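Beta-alanyl-CoA:ammonia lyase 2 (PDB 4MZQ) probably acts as a carbon-nitrogen lyase releasing ammonia from beta-alanyl-CoA, and binds propionyl coenzyme A and zinc in its hot-dog-fold subunits. Local coordinates at residues D67-H72 with A89-K94; S82-F87 with T119-I124. All coordinates share one frame; numbering follows the deposited sequence.

Contact 1 of 2, residues D67-H72 with A89-K94; sequences DFMEYH and AWKVAK
Lys91 and Asp67 form a salt bridge across two antiparallel strands, NZ lying 2.8 Å from OD2 and approaching from above the carboxylate plane. The lysine leaves its strand with CG anti to the backbone N (chi1 -173°) and then bends at chi3, which swings the ammonium back onto the acid; a water bridges NZ to OD1. Tyr64 N also binds OD2, which thus takes two donors, and NZ gives to Pro62 O as well; a lysine is long enough to span from its own strand to these acceptors.

Met69, its chain bent at chi2 and chi3, crosses Lys91 with SD 3.8 Å from Lys91 CB, a flexible apolar chain against aliphatic carbons. On the sheet face of Phe68, Glu70 and Trp90, the indole turns its edge to the face of His72, CD1 over the ring centre and the planes at 50°. Glu70 OE2 accepts a hydrogen bond of 2.9 Å from His72 NE2, nearly in the imidazole plane, which fixes that ring's rotation, while OE1 bonds with His9 ND1. A beta bulge shifts the register by one between Phe68 and Met69; beside it Val92 CG2 packs on Phe68 CB.

Strand 4-11 flanks residues 67-72 and strand 106-123 flanks residues 89-94; helix 27-45 packs on Tyr71 and Ala89, and Tyr43 of a second subunit meets Val92 and Ala93.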
ATOM      1  N   ASP A  67      16.590   2.209  -6.617  1.00 10.58           N
ATOM      2  CA  ASP A  67      16.942   3.359  -7.435  1.00 11.26           C
ATOM      3  C   ASP A  67      16.475   4.633  -6.755  1.00 13.19           C
ATOM      4  O   ASP A  67      15.361   4.698  -6.256  1.00 12.40           O
ATOM      5  CB  ASP A  67      16.307   3.268  -8.818  1.00 10.21           C
ATOM      6  CG  ASP A  67      16.997   2.271  -9.726  1.00 10.30           C
ATOM      7  OD1 ASP A  67      18.083   1.745  -9.381  1.00  9.22           O
ATOM      8  OD2 ASP A  67      16.443   2.029 -10.813  1.00 10.17           O
ATOM      9  N   PHE A  68      17.324   5.650  -6.750  1.00  9.06           N
ATOM     10  CA  PHE A  68      16.890   6.976  -6.355  1.00  8.92           C
ATOM     11  C   PHE A  68      16.527   7.736  -7.620  1.00  9.17           C
ATOM     12  O   PHE A  68      17.271   7.722  -8.583  1.00 10.92           O
ATOM     13  CB  PHE A  68      17.985   7.670  -5.552  1.00  9.90           C
ATOM     14  CG  PHE A  68      18.128   7.127  -4.157  1.00  9.82           C
ATOM     15  CD1 PHE A  68      18.895   5.993  -3.907  1.00  9.92           C
ATOM     16  CD2 PHE A  68      17.474   7.739  -3.100  1.00 11.27           C
ATOM     17  CE1 PHE A  68      19.017   5.494  -2.610  1.00 10.10           C
ATOM     18  CE2 PHE A  68      17.594   7.243  -1.804  1.00 10.35           C
ATOM     19  CZ  PHE A  68      18.368   6.120  -1.569  1.00 10.84           C
ATOM     20  N   MET A  69      15.369   8.384  -7.619  1.00  8.59           N
ATOM     21  CA  MET A  69      14.813   8.952  -8.861  1.00  9.28           C
ATOM     22  C   MET A  69      14.424  10.407  -8.716  1.00 10.32           C
ATOM     23  O   MET A  69      13.931  10.832  -7.674  1.00 10.29           O
ATOM     24  CB  MET A  69      13.573   8.177  -9.297  1.00  8.95           C
ATOM     25  CG  MET A  69      13.782   6.701  -9.588  1.00 10.16           C
ATOM     26  SD  MET A  69      14.673   6.438 -11.130  1.00 11.28           S
ATOM     27  CE  MET A  69      13.490   7.039 -12.337  1.00 13.12           C
ATOM     28  N   GLU A  70      14.610  11.163  -9.786  1.00 10.00           N
ATOM     29  CA  GLU A  70      14.135  12.540  -9.830  1.00 11.67           C
ATOM     30  C   GLU A  70      13.117  12.684 -10.925  1.00 11.74           C
ATOM     31  O   GLU A  70      13.225  12.058 -11.976  1.00 12.74           O
ATOM     32  CB  GLU A  70      15.278  13.525 -10.061  1.00 15.01           C
ATOM     33  CG  GLU A  70      16.182  13.702  -8.873  1.00 16.54           C
ATOM     34  CD  GLU A  70      16.940  15.023  -8.908  1.00 19.19           C
ATOM     35  OE1 GLU A  70      17.505  15.402  -7.864  1.00 20.96           O
ATOM     36  OE2 GLU A  70      16.978  15.678  -9.972  1.00 17.80           O
ATOM     37  N   TYR A  71      12.120  13.523 -10.686  1.00 10.87           N
ATOM     38  CA  TYR A  71      11.082  13.730 -11.667  1.00 10.70           C
ATOM     39  C   TYR A  71      10.964  15.223 -11.868  1.00 11.16           C
ATOM     40  O   TYR A  71      10.698  15.949 -10.923  1.00 12.15           O
ATOM     41  CB  TYR A  71       9.766  13.104 -11.199  1.00 10.72           C
ATOM     42  CG  TYR A  71       9.915  11.648 -10.818  1.00  8.84           C
ATOM     43  CD1 TYR A  71       9.597  10.630 -11.715  1.00 10.20           C
ATOM     44  CD2 TYR A  71      10.371  11.283  -9.553  1.00  9.93           C
ATOM     45  CE1 TYR A  71       9.728   9.293 -11.364  1.00 10.30           C
ATOM     46  CE2 TYR A  71      10.516   9.959  -9.204  1.00 10.18           C
ATOM     47  CZ  TYR A  71      10.200   8.971 -10.099  1.00  9.98           C
ATOM     48  OH  TYR A  71      10.349   7.649  -9.712  1.00 11.10           O
ATOM     49  N   HIS A  72      11.202  15.672 -13.098  1.00 10.54           N
ATOM     50  CA  HIS A  72      11.201  17.099 -13.416  1.00  9.99           C
ATOM     51  C   HIS A  72       9.980  17.452 -14.229  1.00  9.79           C
ATOM     52  O   HIS A  72       9.592  16.693 -15.104  1.00 11.63           O
ATOM     53  CB  HIS A  72      12.440  17.497 -14.215  1.00 12.96           C
ATOM     54  CG  HIS A  72      13.725  17.261 -13.496  1.00 12.65           C
ATOM     55  ND1 HIS A  72      14.918  17.809 -13.919  1.00 16.55           N
ATOM     56  CD2 HIS A  72      14.017  16.526 -12.397  1.00 13.33           C
ATOM     57  CE1 HIS A  72      15.884  17.438 -13.100  1.00 16.93           C
ATOM     58  NE2 HIS A  72      15.366  16.653 -12.170  1.00 14.91           N
ATOM     59  N   ALA A  89      12.178  11.971 -16.215  1.00 10.23           N
ATOM     60  CA  ALA A  89      12.492  11.089 -15.084  1.00  9.22           C
ATOM     61  C   ALA A  89      13.948  10.691 -15.183  1.00  8.27           C
ATOM     62  O   ALA A  89      14.390  10.232 -16.231  1.00 10.51           O
ATOM     63  CB  ALA A  89      11.608   9.848 -15.078  1.00 10.74           C
ATOM     64  N   TRP A  90      14.680  10.885 -14.095  1.00  8.01           N
ATOM     65  CA  TRP A  90      16.117  10.644 -14.055  1.00  8.75           C
ATOM     66  C   TRP A  90      16.511   9.742 -12.893  1.00  9.16           C
ATOM     67  O   TRP A  90      16.056   9.953 -11.770  1.00 10.99           O
ATOM     68  CB  TRP A  90      16.860  11.968 -13.914  1.00  9.82           C
ATOM     69  CG  TRP A  90      16.709  12.915 -15.050  1.00  9.94           C
ATOM     70  CD1 TRP A  90      15.808  13.932 -15.154  1.00  9.85           C
ATOM     71  CD2 TRP A  90      17.501  12.955 -16.246  1.00 11.94           C
ATOM     72  NE1 TRP A  90      15.984  14.604 -16.347  1.00 12.10           N
ATOM     73  CE2 TRP A  90      17.019  14.020 -17.031  1.00 13.49           C
ATOM     74  CE3 TRP A  90      18.566  12.188 -16.726  1.00 13.80           C
ATOM     75  CZ2 TRP A  90      17.570  14.338 -18.275  1.00 14.78           C
ATOM     76  CZ3 TRP A  90      19.118  12.507 -17.951  1.00 17.18           C
ATOM     77  CH2 TRP A  90      18.613  13.571 -18.720  1.00 16.84           C
ATOM     78  N   LYS A  91      17.387   8.769 -13.152  1.00  8.94           N
ATOM     79  CA  LYS A  91      17.936   7.927 -12.092  1.00  8.71           C
ATOM     80  C   LYS A  91      19.260   8.502 -11.595  1.00  8.39           C
ATOM     81  O   LYS A  91      20.181   8.698 -12.383  1.00  9.18           O
ATOM     82  CB  LYS A  91      18.144   6.494 -12.586  1.00  8.03           C
ATOM     83  CG  LYS A  91      18.547   5.513 -11.486  1.00  7.70           C
ATOM     84  CD  LYS A  91      18.809   4.120 -12.085  1.00  8.10           C
ATOM     85  CE  LYS A  91      17.675   3.661 -13.022  1.00  8.64           C
ATOM     86  NZ  LYS A  91      17.727   2.185 -13.240  1.00 10.79           N
ATOM     87  N   VAL A  92      19.360   8.751 -10.293  1.00  8.25           N
ATOM     88  CA  VAL A  92      20.555   9.404  -9.775  1.00 10.45           C
ATOM     89  C   VAL A  92      21.415   8.515  -8.893  1.00  9.46           C
ATOM     90  O   VAL A  92      22.555   8.873  -8.609  1.00 10.73           O
ATOM     91  CB  VAL A  92      20.198  10.696  -8.989  1.00 10.48           C
ATOM     92  CG1 VAL A  92      19.558  11.731  -9.923  1.00 10.66           C
ATOM     93  CG2 VAL A  92      19.285  10.378  -7.806  1.00 10.88           C
ATOM     94  N   ALA A  93      20.899   7.342  -8.515  1.00  8.26           N
ATOM     95  CA  ALA A  93      21.655   6.366  -7.739  1.00 11.13           C
ATOM     96  C   ALA A  93      20.990   4.998  -7.843  1.00 11.35           C
ATOM     97  O   ALA A  93      19.803   4.906  -8.158  1.00 11.63           O
ATOM     98  CB  ALA A  93      21.772   6.821  -6.277  1.00 11.18           C
ATOM     99  N   LYS A  94      21.741   3.933  -7.583  1.00 10.50           N
ATOM    100  CA  LYS A  94      21.205   2.586  -7.779  1.00 10.24           C
ATOM    101  C   LYS A  94      21.950   1.558  -6.937  1.00 11.15           C
ATOM    102  O   LYS A  94      23.063   1.826  -6.483  1.00 11.36           O
ATOM    103  CB  LYS A  94      21.294   2.213  -9.256  1.00 11.35           C
ATOM    104  CG  LYS A  94      22.731   2.230  -9.788  1.00 13.11           C
ATOM    105  CD  LYS A  94      22.819   1.665 -11.206  1.00 15.61           C
ATOM    106  CE  LYS A  94      24.275   1.430 -11.614  1.00 19.23           C
ATOM    107  NZ  LYS A  94      24.386   0.768 -12.948  1.00 22.60           N
TER
HETATM  108  O   HOH W   1      19.212   0.320 -11.470  1.00 13.50           O

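Contact 2 of 2, residues S82-F87 with T119-I124; sequences SYTCKF and TGSLFI. With 1VU (propionyl Coenzyme A), chain M.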
ATOM      1  N   SER A  82      -6.305  25.225 -20.308  1.00 10.67           N
ATOM      2  CA  SER A  82      -5.295  24.163 -20.349  1.00 10.48           C
ATOM      3  C   SER A  82      -3.895  24.725 -20.140  1.00 11.39           C
ATOM      4  O   SER A  82      -3.639  25.908 -20.350  1.00 11.45           O
ATOM      5  CB  SER A  82      -5.354  23.381 -21.667  1.00 12.72           C
ATOM      6  OG  SER A  82      -4.673  24.073 -22.702  1.00 12.94           O
ATOM      7  N   TYR A  83      -3.008  23.852 -19.681  1.00 12.85           N
ATOM      8  CA  TYR A  83      -1.610  24.162 -19.406  1.00 11.31           C
ATOM      9  C   TYR A  83      -0.811  22.999 -19.944  1.00 12.06           C
ATOM     10  O   TYR A  83      -1.068  21.862 -19.573  1.00 13.50           O
ATOM     11  CB  TYR A  83      -1.328  24.327 -17.899  1.00 11.51           C
ATOM     12  CG  TYR A  83      -2.275  25.271 -17.185  1.00 10.96           C
ATOM     13  CD1 TYR A  83      -3.588  24.898 -16.909  1.00 11.05           C
ATOM     14  CD2 TYR A  83      -1.851  26.526 -16.777  1.00  8.68           C
ATOM     15  CE1 TYR A  83      -4.461  25.759 -16.270  1.00 12.62           C
ATOM     16  CE2 TYR A  83      -2.721  27.400 -16.141  1.00 10.98           C
ATOM     17  CZ  TYR A  83      -4.021  27.005 -15.878  1.00 11.37           C
ATOM     18  OH  TYR A  83      -4.892  27.854 -15.233  1.00 12.96           O
ATOM     19  N   THR A  84       0.145  23.273 -20.820  1.00 12.85           N
ATOM     20  CA  THR A  84       0.944  22.212 -21.419  1.00 13.92           C
ATOM     21  C   THR A  84       2.315  22.175 -20.755  1.00 12.31           C
ATOM     22  O   THR A  84       2.985  23.197 -20.631  1.00 13.66           O
ATOM     23  CB  THR A  84       1.068  22.407 -22.928  1.00 15.21           C
ATOM     24  OG1 THR A  84      -0.245  22.506 -23.496  1.00 17.83           O
ATOM     25  CG2 THR A  84       1.805  21.233 -23.568  1.00 13.96           C
ATOM     26  N   CYS A  85       2.703  20.982 -20.318  1.00 10.27           N
ATOM     27  CA  CYS A  85       3.916  20.772 -19.542  1.00 11.39           C
ATOM     28  C   CYS A  85       4.804  19.709 -20.162  1.00 11.23           C
ATOM     29  O   CYS A  85       4.336  18.837 -20.892  1.00 11.47           O
ATOM     30  CB  CYS A  85       3.562  20.363 -18.105  1.00  9.54           C
ATOM     31  SG  CYS A  85       2.485  21.556 -17.253  1.00 12.68           S
ATOM     32  N   LYS A  86       6.092  19.797 -19.858  1.00 10.61           N
ATOM     33  CA  LYS A  86       7.042  18.751 -20.197  1.00 12.74           C
ATOM     34  C   LYS A  86       7.540  18.095 -18.924  1.00 12.54           C
ATOM     35  O   LYS A  86       7.650  18.738 -17.873  1.00 10.90           O
ATOM     36  CB  LYS A  86       8.218  19.299 -21.012  1.00 16.22           C
ATOM     37  CG  LYS A  86       7.852  19.654 -22.450  1.00 20.23           C
ATOM     38  CD  LYS A  86       8.718  18.908 -23.461  1.00 23.60           C
ATOM     39  CE  LYS A  86       8.380  19.335 -24.880  1.00 25.75           C
ATOM     40  NZ  LYS A  86       6.918  19.298 -25.117  1.00 25.67           N
ATOM     41  N   PHE A  87       7.841  16.805 -19.037  1.00 11.05           N
ATOM     42  CA  PHE A  87       8.248  15.980 -17.907  1.00 10.08           C
ATOM     43  C   PHE A  87       9.475  15.124 -18.211  1.00  9.85           C
ATOM     44  O   PHE A  87       9.669  14.661 -19.333  1.00 12.13           O
ATOM     45  CB  PHE A  87       7.101  15.066 -17.477  1.00 11.35           C
ATOM     46  CG  PHE A  87       5.851  15.800 -17.081  1.00 10.69           C
ATOM     47  CD1 PHE A  87       5.678  16.258 -15.785  1.00 11.04           C
ATOM     48  CD2 PHE A  87       4.841  16.023 -18.006  1.00 10.95           C
ATOM     49  CE1 PHE A  87       4.512  16.932 -15.419  1.00 11.95           C
ATOM     50  CE2 PHE A  87       3.682  16.685 -17.648  1.00 11.00           C
ATOM     51  CZ  PHE A  87       3.518  17.148 -16.360  1.00 12.60           C
ATOM     52  N   THR A 119       5.179  14.753 -22.658  1.00 10.44           N
ATOM     53  CA  THR A 119       4.471  16.016 -22.744  1.00  9.80           C
ATOM     54  C   THR A 119       3.061  15.720 -22.242  1.00 10.71           C
ATOM     55  O   THR A 119       2.444  14.754 -22.676  1.00 12.98           O
ATOM     56  CB  THR A 119       4.432  16.575 -24.186  1.00 11.21           C
ATOM     57  OG1 THR A 119       5.768  16.838 -24.650  1.00 13.91           O
ATOM     58  CG2 THR A 119       3.606  17.865 -24.229  1.00 10.92           C
ATOM     59  N   GLY A 120       2.559  16.515 -21.310  1.00 10.34           N
ATOM     60  CA  GLY A 120       1.211  16.287 -20.826  1.00 10.43           C
ATOM     61  C   GLY A 120       0.560  17.608 -20.510  1.00 12.32           C
ATOM     62  O   GLY A 120       1.251  18.613 -20.357  1.00 15.40           O
ATOM     63  N   SER A 121      -0.762  17.596 -20.379  1.00  9.78           N
ATOM     64  CA  SER A 121      -1.504  18.823 -20.170  1.00 10.11           C
ATOM     65  C   SER A 121      -2.474  18.680 -19.016  1.00 10.75           C
ATOM     66  O   SER A 121      -2.999  17.592 -18.773  1.00 12.12           O
ATOM     67  CB  SER A 121      -2.267  19.209 -21.437  1.00 11.24           C
ATOM     68  OG  SER A 121      -1.374  19.497 -22.498  1.00 12.79           O
ATOM     69  N   LEU A 122      -2.721  19.783 -18.326  1.00  8.39           N
ATOM     70  CA  LEU A 122      -3.638  19.795 -17.197  1.00  8.72           C
ATOM     71  C   LEU A 122      -4.660  20.910 -17.378  1.00  9.19           C
ATOM     72  O   LEU A 122      -4.433  21.857 -18.127  1.00  9.77           O
ATOM     73  CB  LEU A 122      -2.866  19.972 -15.877  1.00  8.55           C
ATOM     74  CG  LEU A 122      -1.822  18.884 -15.578  1.00  9.04           C
ATOM     75  CD1 LEU A 122      -0.468  19.318 -16.121  1.00 10.43           C
ATOM     76  CD2 LEU A 122      -1.714  18.600 -14.083  1.00  9.25           C
ATOM     77  N   PHE A 123      -5.773  20.784 -16.661  1.00 10.01           N
ATOM     78  CA  PHE A 123      -6.956  21.622 -16.804  1.00  9.62           C
ATOM     79  C   PHE A 123      -7.300  22.306 -15.485  1.00 10.04           C
ATOM     80  O   PHE A 123      -7.365  21.655 -14.451  1.00 10.01           O
ATOM     81  CB  PHE A 123      -8.119  20.748 -17.269  1.00  9.89           C
ATOM     82  CG  PHE A 123      -9.464  21.429 -17.281  1.00 11.80           C
ATOM     83  CD1 PHE A 123      -9.889  22.111 -18.413  1.00 13.43           C
ATOM     84  CD2 PHE A 123     -10.321  21.345 -16.195  1.00 12.32           C
ATOM     85  CE1 PHE A 123     -11.130  22.722 -18.453  1.00 13.97           C
ATOM     86  CE2 PHE A 123     -11.574  21.960 -16.223  1.00 11.95           C
ATOM     87  CZ  PHE A 123     -11.976  22.645 -17.357  1.00 12.18           C
ATOM     88  N   ILE A 124      -7.536  23.615 -15.539  1.00 13.47           N
ATOM     89  CA  ILE A 124      -8.183  24.313 -14.441  1.00 13.01           C
ATOM     90  C   ILE A 124      -9.323  25.129 -15.028  1.00 13.36           C
ATOM     91  O   ILE A 124      -9.088  26.012 -15.843  1.00 14.22           O
ATOM     92  CB  ILE A 124      -7.226  25.248 -13.681  1.00 12.22           C
ATOM     93  CG1 ILE A 124      -5.985  24.481 -13.218  1.00 12.05           C
ATOM     94  CG2 ILE A 124      -7.945  25.885 -12.483  1.00 12.01           C
ATOM     95  CD1 ILE A 124      -4.960  25.365 -12.528  1.00 11.49           C
TER
HETATM   96  O14 1VU M 201      -8.185  26.278 -25.136  1.00 13.88           O
HETATM   97  P2  1VU M 201      -7.734  25.738 -23.793  1.00 14.24           P
HETATM   98  O15 1VU M 201      -8.731  25.965 -22.688  1.00 14.52           O
HETATM   99  O16 1VU M 201      -6.305  26.087 -23.451  1.00 13.80           O
HETATM  100  O13 1VU M 201      -7.643  24.140 -24.028  1.00 13.11           O
HETATM  101  C23 1VU M 201      -8.790  23.288 -24.000  1.00 12.78           C
HETATM  102  C22 1VU M 201      -8.434  22.045 -24.784  1.00 13.75           C
HETATM  103  O12 1VU M 201      -7.722  22.310 -26.010  1.00 15.06           O
HETATM  104  C16 1VU M 201      -7.581  21.299 -23.767  1.00 13.59           C
HETATM  105  N2  1VU M 201      -7.579  19.839 -23.930  1.00 14.19           N
HETATM  106  C21 1VU M 201      -6.458  19.137 -24.045  1.00 12.82           C
HETATM  107  N6  1VU M 201      -5.167  19.512 -24.064  1.00 12.29           N
HETATM  108  C20 1VU M 201      -4.219  18.575 -24.208  1.00 10.99           C
HETATM  109  N5  1VU M 201      -4.517  17.278 -24.334  1.00 11.59           N
HETATM  110  C19 1VU M 201      -5.801  16.868 -24.312  1.00 12.29           C
HETATM  111  N4  1VU M 201      -6.101  15.560 -24.438  1.00 14.33           N
HETATM  112  C18 1VU M 201      -6.804  17.807 -24.169  1.00 12.97           C
HETATM  113  N3  1VU M 201      -8.154  17.743 -24.128  1.00 14.91           N
HETATM  114  C17 1VU M 201      -8.622  19.004 -23.981  1.00 14.45           C
HETATM  115  O11 1VU M 201      -8.182  21.544 -22.498  1.00 12.70           O
HETATM  116  C15 1VU M 201      -8.996  22.721 -22.591  1.00 12.76           C
HETATM  117  C14 1VU M 201     -10.452  22.350 -22.315  1.00 13.02           C
HETATM  118  O10 1VU M 201     -10.954  21.441 -23.304  1.00 11.73           O
HETATM  119  P1  1VU M 201     -12.482  20.953 -23.233  1.00 15.68           P
HETATM  120  O8  1VU M 201     -13.344  22.186 -23.068  1.00 18.39           O
HETATM  121  O9  1VU M 201     -12.763  19.991 -24.349  1.00 19.10           O
HETATM  122  O7  1VU M 201     -12.432  20.189 -21.811  1.00 21.83           O
HETATM  123  P   1VU M 201     -13.199  18.806 -21.552  1.00 28.31           P
HETATM  124  O5  1VU M 201     -14.672  19.022 -21.834  1.00 25.83           O
HETATM  125  O6  1VU M 201     -12.412  17.700 -22.220  1.00 31.13           O
HETATM  126  O4  1VU M 201     -13.037  18.690 -19.963  1.00 13.49           O
HETATM  127  C13 1VU M 201     -11.731  18.460 -19.428  1.00 13.96           C
HETATM  128  C10 1VU M 201     -11.869  17.703 -18.113  1.00 12.15           C
HETATM  129  C11 1VU M 201     -10.509  17.650 -17.416  1.00 12.46           C
HETATM  130  C12 1VU M 201     -12.909  18.384 -17.227  1.00 13.44           C
HETATM  131  C9  1VU M 201     -12.362  16.302 -18.476  1.00 12.90           C
HETATM  132  O3  1VU M 201     -11.637  15.834 -19.623  1.00 15.34           O
HETATM  133  C8  1VU M 201     -12.204  15.332 -17.337  1.00 12.57           C
HETATM  134  O2  1VU M 201     -12.891  15.419 -16.331  1.00 15.43           O
HETATM  135  N1  1VU M 201     -11.301  14.384 -17.534  1.00  9.64           N
HETATM  136  C7  1VU M 201     -10.787  13.527 -16.477  1.00  9.51           C
HETATM  137  C6  1VU M 201      -9.642  14.239 -15.780  1.00  9.75           C
HETATM  138  C5  1VU M 201      -9.058  13.370 -14.687  1.00 10.81           C
HETATM  139  O1  1VU M 201      -9.806  12.735 -13.954  1.00 11.80           O
HETATM  140  N   1VU M 201      -7.723  13.355 -14.596  1.00 11.15           N
HETATM  141  C4  1VU M 201      -7.018  12.497 -13.643  1.00 11.53           C
HETATM  142  C3  1VU M 201      -7.164  12.897 -12.166  1.00 11.68           C
HETATM  143  S   1VU M 201      -6.320  14.462 -11.789  1.00 15.68           S
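Tyr83 and Ile124 meet where the paired strands end, the phenol CE1 lying 3.6 Å from Ile124 CG1. With CG anti to the carbonyl carbon, beside the backbone N (chi1 -51°), the tyrosine brings its ring edge to Leu122 O and crosses the Ile124 side chain at a slant, OH near CD1, a use for a residue that is greasy along its length and polar at its tip. Beside it, Cys85 SG touches Leu122 CD1 at 3.9 Å, small sulfur against a branched methyl.

Gly120 lies opposite Cys85, and the edge of the Phe87 ring comes 3.8 Å from Gly120 N; a residue without a side chain suits a place so close to a ring. On the other face, Lys86 bends at chi2 and chi4 to give NZ to Thr119 OG1 at 2.8 Å, while the hydroxyls of Thr84 and Ser121 share only a weak hydrogen bond.

Propionyl coenzyme A lies at the Ser82 end. Ser82 OG donates to phosphate oxygen O16 at 2.7 Å and Ser82 N, less closely, to the same oxygen; a small serine lets the phosphate come near the backbone. Ser121 OG approaches adenine carbon C20, and Phe123 offers one ring face to pantetheine methyl C12. Asn80 N, Gln81 N and Phe51 O add bonds, as do Glu58 and Phe59 of a third subunit.

Paired backbone bonds join Tyr83 to Leu122 and Cys85 to Gly120, setting the register that places these groups. Further out, Tyr83 OH bonds to Asp45 OD1, making the tyrosine a second-shell partner of a zinc ligand, and lies close to His142, another zinc ligand. Helix 27-45 packs over the Tyr83 and Leu122 face, the helix-on-sheet arrangement of the hot-dog fold, whose strand ends here contribute to a coenzyme A site.

In the fold
Contacts 1 and 2 lie about 22 Å apart, centre to centre, on opposite sides of the chain's centre, yet both use strand 82-95: its early half, 82-87, pairs with 119-124 and its later half, 89-94, with 67-72. They touch where His72 O packs on Phe87 CB. Along the chain the order is 67-72, 82-87, 89-94, 119-124, so the contacts interlock as two successive hairpins of one five-stranded antiparallel sheet. Strand 82-95 thus sits between 68-78 and 106-123, linking a region beside a neighbouring subunit (contact 1) to one that binds propionyl coenzyme A and backs a zinc ligand (contact 2).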